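Long-range contacts in putative uncharacterized protein TTHA1012 (Thermus thermophilus, PDB 2YZY), which is of unknown function but, as a LolA-like protein, may carry lipoproteins toward the outer membrane: residues A[146-151]-A[158-163]; A[115-120]-A[131-136]. One frame throughout, in Å; residues are numbered along the deposited sequence.

Contact 1. Residues A[146-151]-A[158-163]; sequences MELYIL and LRFVFL
Phe160 and Leu148 form the tightest apolar contact between strands 146-151 and 158-163. In Leu148, CG anti to the backbone N (chi1 175°), together with chi2 of 57°, sends CD1 across to the neighbouring strand and over one face of the Phe160 ring, 3.7 Å from the ring centroid and offset toward the rim. Met146, on the same face of the sheet, places CG in the crowded position between N and the carbonyl carbon. This and an extended chi2 set SD 4.0 Å from Phe162 CE1, an oblique Met-aromatic contact, and the bend at chi3 (-79°) swings CE to the edge of the Phe160 ring. The two strands are the arms of an antiparallel hairpin, consistent with the LolA-like fold assigned to this family, with paired backbone bonds between Glu147 and Val161, the Glu147 N to Val161 O bond measuring 2.8 Å. On the other face, Tyr149 lies alongside the extended Arg159, CD2 meeting Arg159 CB at 3.7 Å. Tyr149 OH donates to Glu147 OE1 (2.7 Å), approaching from well above the carboxylate plane, and OE1 also lies against Val161 CB. The Arg159 guanidinium leads onward to a salt bridge with Asp172 on strand 169-180.

Contact 2. Residues A[115-120]-A[131-136]; sequences VDLRLE and WKLVGR. With MPD ((4S)-2-methyl-2,4-pentanediol), chain C.
At the start of segment 131-136, Trp131 sets CB and CD1 against Leu119 CD1, next to Ile11 of helix 7-18, which covers this face of the hairpin formed by strands 116-125 and 128-136. Lys132 accepts the Glu120 N-H at its carbonyl, nearly along the C=O axis, and sends out a fully extended side chain that runs beside that of Glu120 and ends in a salt bridge, NZ to Glu120 OE1 at 2.8 Å. Leu133 keeps CG beside its backbone N (chi1 -55°) and turns CD2 onto Leu119 CD1 at 3.6 Å, the two leucines crossing obliquely. Val134 makes both backbone bonds with Arg118, the one from Arg118 N to Val134 O being short at 2.6 Å, and its CG2 packs on Glu120 CB. Gly135 has Val115 CG1 3.6 Å from its C and Asp116 O 3.3 Å from its CA, on the side where a side chain would have to go. Arg136 O lies against Val115 CG1. At the Lys132-Glu120 pair, NZ also donates to O2 and O4 of an MPD molecule, and MPD O4 donates to Glu120 OE2; the salt bridge would be expected to favour both charged forms, the diol adding hydrogen bonds to each.

Overall arrangement
Contacts 1 and 2 are successive antiparallel hairpins along the chain, their centres about 9 Å apart, and they meet where strand 131-136 pairs with strand 146-151. Across that seam Leu133 N lies 2.8 Å from Leu148 O and Trp131 N 2.7 Å from Ile150 O, both probable hydrogen bonds, so the four strands run on as one antiparallel array. One face carries apolar packing from contact to contact, with Met146 SD 3.6 Å from Val115 CG2. On the other, Tyr149 CE1 lies 3.5 Å from Lys132 CG, and MPD, probably from the crystallisation liquor, joins the two: bound by Lys132 and Glu120 of contact 2, it also hydrogen-bonds Glu147 of contact 1.

Contact 1. Residues A[146-151]-A[158-163]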
# COMPACT_ATOMS: atom_id res chain seq x y z
N MET A 146 3.66 8.43 -12.63
CA MET A 146 2.60 7.96 -11.75
C MET A 146 1.68 9.08 -11.31
O MET A 146 2.02 10.27 -11.36
CB MET A 146 3.20 7.30 -10.50
CG MET A 146 3.81 8.27 -9.51
SD MET A 146 4.38 7.47 -8.00
CE MET A 146 2.85 7.26 -7.12
N GLU A 147 0.48 8.69 -10.89
CA GLU A 147 -0.52 9.61 -10.39
C GLU A 147 -0.83 9.12 -8.98
O GLU A 147 -1.00 7.92 -8.76
CB GLU A 147 -1.80 9.54 -11.24
CG GLU A 147 -1.59 9.90 -12.71
CD GLU A 147 -2.84 9.69 -13.55
OE1 GLU A 147 -3.84 9.15 -13.03
OE2 GLU A 147 -2.82 10.06 -14.74
N LEU A 148 -0.87 10.05 -8.03
CA LEU A 148 -1.18 9.72 -6.65
C LEU A 148 -2.32 10.63 -6.22
O LEU A 148 -2.19 11.85 -6.27
CB LEU A 148 0.04 9.94 -5.74
CG LEU A 148 -0.20 9.74 -4.24
CD1 LEU A 148 -0.73 8.33 -3.97
CD2 LEU A 148 1.10 9.96 -3.47
N TYR A 149 -3.44 10.04 -5.82
CA TYR A 149 -4.61 10.80 -5.40
C TYR A 149 -4.75 10.78 -3.88
O TYR A 149 -4.76 9.71 -3.27
CB TYR A 149 -5.85 10.22 -6.06
CG TYR A 149 -5.81 10.33 -7.57
CD1 TYR A 149 -6.31 11.45 -8.23
CD2 TYR A 149 -5.23 9.32 -8.34
CE1 TYR A 149 -6.23 11.57 -9.61
CE2 TYR A 149 -5.14 9.43 -9.73
CZ TYR A 149 -5.65 10.56 -10.36
OH TYR A 149 -5.57 10.68 -11.73
N ILE A 150 -4.84 11.97 -3.29
CA ILE A 150 -4.95 12.13 -1.85
C ILE A 150 -6.24 12.83 -1.45
O ILE A 150 -6.52 13.94 -1.91
CB ILE A 150 -3.77 12.97 -1.30
CG1 ILE A 150 -2.43 12.34 -1.72
CG2 ILE A 150 -3.87 13.10 0.22
CD1 ILE A 150 -2.20 10.93 -1.20
N LEU A 151 -7.03 12.19 -0.59
CA LEU A 151 -8.29 12.77 -0.11
C LEU A 151 -7.95 14.05 0.65
O LEU A 151 -7.05 14.06 1.49
CB LEU A 151 -9.00 11.78 0.82
CG LEU A 151 -10.36 12.20 1.39
CD1 LEU A 151 -11.36 12.38 0.27
CD2 LEU A 151 -10.85 11.14 2.37
N LEU A 158 -5.84 7.52 -1.94
CA LEU A 158 -7.05 6.90 -2.45
C LEU A 158 -6.76 6.07 -3.69
O LEU A 158 -7.48 5.11 -3.97
CB LEU A 158 -8.09 7.96 -2.82
CG LEU A 158 -8.73 8.77 -1.70
CD1 LEU A 158 -9.66 9.81 -2.30
CD2 LEU A 158 -9.49 7.85 -0.77
N ARG A 159 -5.72 6.43 -4.42
CA ARG A 159 -5.42 5.73 -5.67
C ARG A 159 -4.00 5.97 -6.17
O ARG A 159 -3.47 7.08 -6.06
CB ARG A 159 -6.43 6.21 -6.72
CG ARG A 159 -6.40 5.47 -8.05
CD ARG A 159 -7.40 6.12 -9.00
NE ARG A 159 -7.58 5.37 -10.23
CZ ARG A 159 -8.36 5.78 -11.23
NH1 ARG A 159 -9.01 6.94 -11.13
NH2 ARG A 159 -8.48 5.04 -12.33
N PHE A 160 -3.39 4.92 -6.71
CA PHE A 160 -2.04 4.98 -7.26
C PHE A 160 -2.13 4.48 -8.70
O PHE A 160 -2.65 3.39 -8.94
CB PHE A 160 -1.08 4.06 -6.49
CG PHE A 160 -0.95 4.38 -5.03
CD1 PHE A 160 0.21 4.99 -4.55
CD2 PHE A 160 -1.95 4.04 -4.13
CE1 PHE A 160 0.36 5.25 -3.19
CE2 PHE A 160 -1.81 4.29 -2.77
CZ PHE A 160 -0.65 4.90 -2.29
N VAL A 161 -1.63 5.26 -9.64
CA VAL A 161 -1.67 4.86 -11.05
C VAL A 161 -0.27 4.98 -11.65
O VAL A 161 0.34 6.04 -11.62
CB VAL A 161 -2.62 5.76 -11.87
CG1 VAL A 161 -2.72 5.23 -13.29
CG2 VAL A 161 -4.00 5.80 -11.23
N PHE A 162 0.22 3.87 -12.19
CA PHE A 162 1.55 3.83 -12.81
C PHE A 162 1.40 3.73 -14.32
O PHE A 162 0.67 2.87 -14.82
CB PHE A 162 2.33 2.64 -12.25
CG PHE A 162 2.58 2.73 -10.78
CD1 PHE A 162 3.69 3.42 -10.29
CD2 PHE A 162 1.68 2.18 -9.87
CE1 PHE A 162 3.90 3.56 -8.92
CE2 PHE A 162 1.88 2.33 -8.50
CZ PHE A 162 2.99 3.02 -8.02
N LEU A 163 2.09 4.60 -15.04
CA LEU A 163 2.01 4.65 -16.50
C LEU A 163 3.35 4.39 -17.19
O LEU A 163 4.40 4.70 -16.65
CB LEU A 163 1.51 6.03 -16.93
CG LEU A 163 0.29 6.61 -16.21
CD1 LEU A 163 0.12 8.07 -16.63
CD2 LEU A 163 -0.94 5.80 -16.54

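Contact 2. Residues A[115-120]-A[131-136]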
# COMPACT_ATOMS: atom_id res chain seq x y z
N VAL A 115 9.78 9.11 -6.38
CA VAL A 115 9.29 9.82 -7.56
C VAL A 115 9.21 11.32 -7.28
O VAL A 115 8.83 11.74 -6.19
CB VAL A 115 7.88 9.33 -7.96
CG1 VAL A 115 7.38 10.09 -9.18
CG2 VAL A 115 7.92 7.84 -8.25
N ASP A 116 9.59 12.11 -8.28
CA ASP A 116 9.55 13.56 -8.15
C ASP A 116 8.11 14.02 -8.30
O ASP A 116 7.71 14.53 -9.35
CB ASP A 116 10.43 14.21 -9.23
CG ASP A 116 10.52 15.72 -9.07
OD1 ASP A 116 9.48 16.40 -9.19
OD2 ASP A 116 11.64 16.22 -8.83
N LEU A 117 7.32 13.82 -7.25
CA LEU A 117 5.92 14.20 -7.25
C LEU A 117 5.68 15.70 -7.20
O LEU A 117 6.38 16.43 -6.50
CB LEU A 117 5.19 13.53 -6.09
CG LEU A 117 5.03 12.01 -6.16
CD1 LEU A 117 4.40 11.50 -4.87
CD2 LEU A 117 4.18 11.64 -7.36
N ARG A 118 4.68 16.14 -7.95
CA ARG A 118 4.30 17.54 -8.01
C ARG A 118 2.77 17.63 -7.97
O ARG A 118 2.08 16.76 -8.51
CB ARG A 118 4.79 18.17 -9.32
CG ARG A 118 6.29 18.03 -9.56
CD ARG A 118 7.09 18.93 -8.63
NE ARG A 118 8.52 18.84 -8.91
CZ ARG A 118 9.08 19.16 -10.08
NH1 ARG A 118 8.32 19.57 -11.08
NH2 ARG A 118 10.39 19.05 -10.24
N LEU A 119 2.25 18.66 -7.33
CA LEU A 119 0.81 18.84 -7.26
C LEU A 119 0.29 19.40 -8.58
O LEU A 119 0.68 20.50 -8.99
CB LEU A 119 0.44 19.80 -6.12
CG LEU A 119 -1.03 20.21 -6.05
CD1 LEU A 119 -1.90 18.99 -5.76
CD2 LEU A 119 -1.22 21.26 -4.96
N GLU A 120 -0.59 18.66 -9.24
CA GLU A 120 -1.14 19.14 -10.50
C GLU A 120 -2.42 19.93 -10.26
O GLU A 120 -2.69 20.92 -10.95
CB GLU A 120 -1.44 17.98 -11.45
CG GLU A 120 -1.81 18.46 -12.85
CD GLU A 120 -2.28 17.35 -13.76
OE1 GLU A 120 -3.39 16.83 -13.53
OE2 GLU A 120 -1.53 16.99 -14.69
N TRP A 131 -6.58 15.67 -4.04
CA TRP A 131 -5.46 16.31 -4.72
C TRP A 131 -4.89 15.27 -5.67
O TRP A 131 -4.79 14.09 -5.32
CB TRP A 131 -4.35 16.69 -3.73
CG TRP A 131 -4.65 17.84 -2.85
CD1 TRP A 131 -4.86 19.14 -3.23
CD2 TRP A 131 -4.72 17.83 -1.42
NE1 TRP A 131 -5.04 19.93 -2.12
CE2 TRP A 131 -4.96 19.15 -0.99
CE3 TRP A 131 -4.59 16.82 -0.45
CZ2 TRP A 131 -5.08 19.50 0.36
CZ3 TRP A 131 -4.70 17.17 0.90
CH2 TRP A 131 -4.95 18.50 1.28
N LYS A 132 -4.54 15.70 -6.88
CA LYS A 132 -3.93 14.79 -7.85
C LYS A 132 -2.46 15.16 -7.95
O LYS A 132 -2.12 16.26 -8.40
CB LYS A 132 -4.58 14.93 -9.23
CG LYS A 132 -3.90 14.07 -10.30
CD LYS A 132 -4.40 14.39 -11.71
CE LYS A 132 -3.67 13.57 -12.76
NZ LYS A 132 -3.87 14.12 -14.14
N LEU A 133 -1.59 14.26 -7.51
CA LEU A 133 -0.15 14.50 -7.58
C LEU A 133 0.39 13.71 -8.77
O LEU A 133 -0.07 12.60 -9.05
CB LEU A 133 0.54 14.03 -6.30
CG LEU A 133 0.05 14.60 -4.96
CD1 LEU A 133 0.92 14.02 -3.84
CD2 LEU A 133 0.13 16.11 -4.97
N VAL A 134 1.35 14.29 -9.48
CA VAL A 134 1.93 13.62 -10.63
C VAL A 134 3.45 13.70 -10.56
O VAL A 134 4.01 14.65 -10.02
CB VAL A 134 1.44 14.25 -11.95
CG1 VAL A 134 -0.06 14.04 -12.09
CG2 VAL A 134 1.75 15.74 -11.98
N GLY A 135 4.12 12.69 -11.11
CA GLY A 135 5.57 12.68 -11.09
C GLY A 135 6.16 11.75 -12.13
O GLY A 135 5.58 10.71 -12.45
N ARG A 136 7.32 12.12 -12.66
CA ARG A 136 7.99 11.32 -13.67
C ARG A 136 8.99 10.39 -13.00
O ARG A 136 9.50 10.69 -11.92
CB ARG A 136 8.72 12.23 -14.66
CG ARG A 136 9.25 11.51 -15.89
CD ARG A 136 10.00 12.45 -16.82
NE ARG A 136 9.20 13.60 -17.24
CZ ARG A 136 9.06 14.72 -16.53
NH1 ARG A 136 9.67 14.85 -15.36
NH2 ARG A 136 8.30 15.70 -16.99
C1 MPD C . -1.01 11.66 -17.53
C2 MPD C . -0.79 12.49 -16.26
O2 MPD C . -1.96 12.46 -15.45
CM MPD C . 0.40 11.92 -15.48
C3 MPD C . -0.48 13.94 -16.64
C4 MPD C . -1.40 14.90 -17.41
O4 MPD C . -2.50 15.28 -16.59
C5 MPD C . -0.62 16.14 -17.84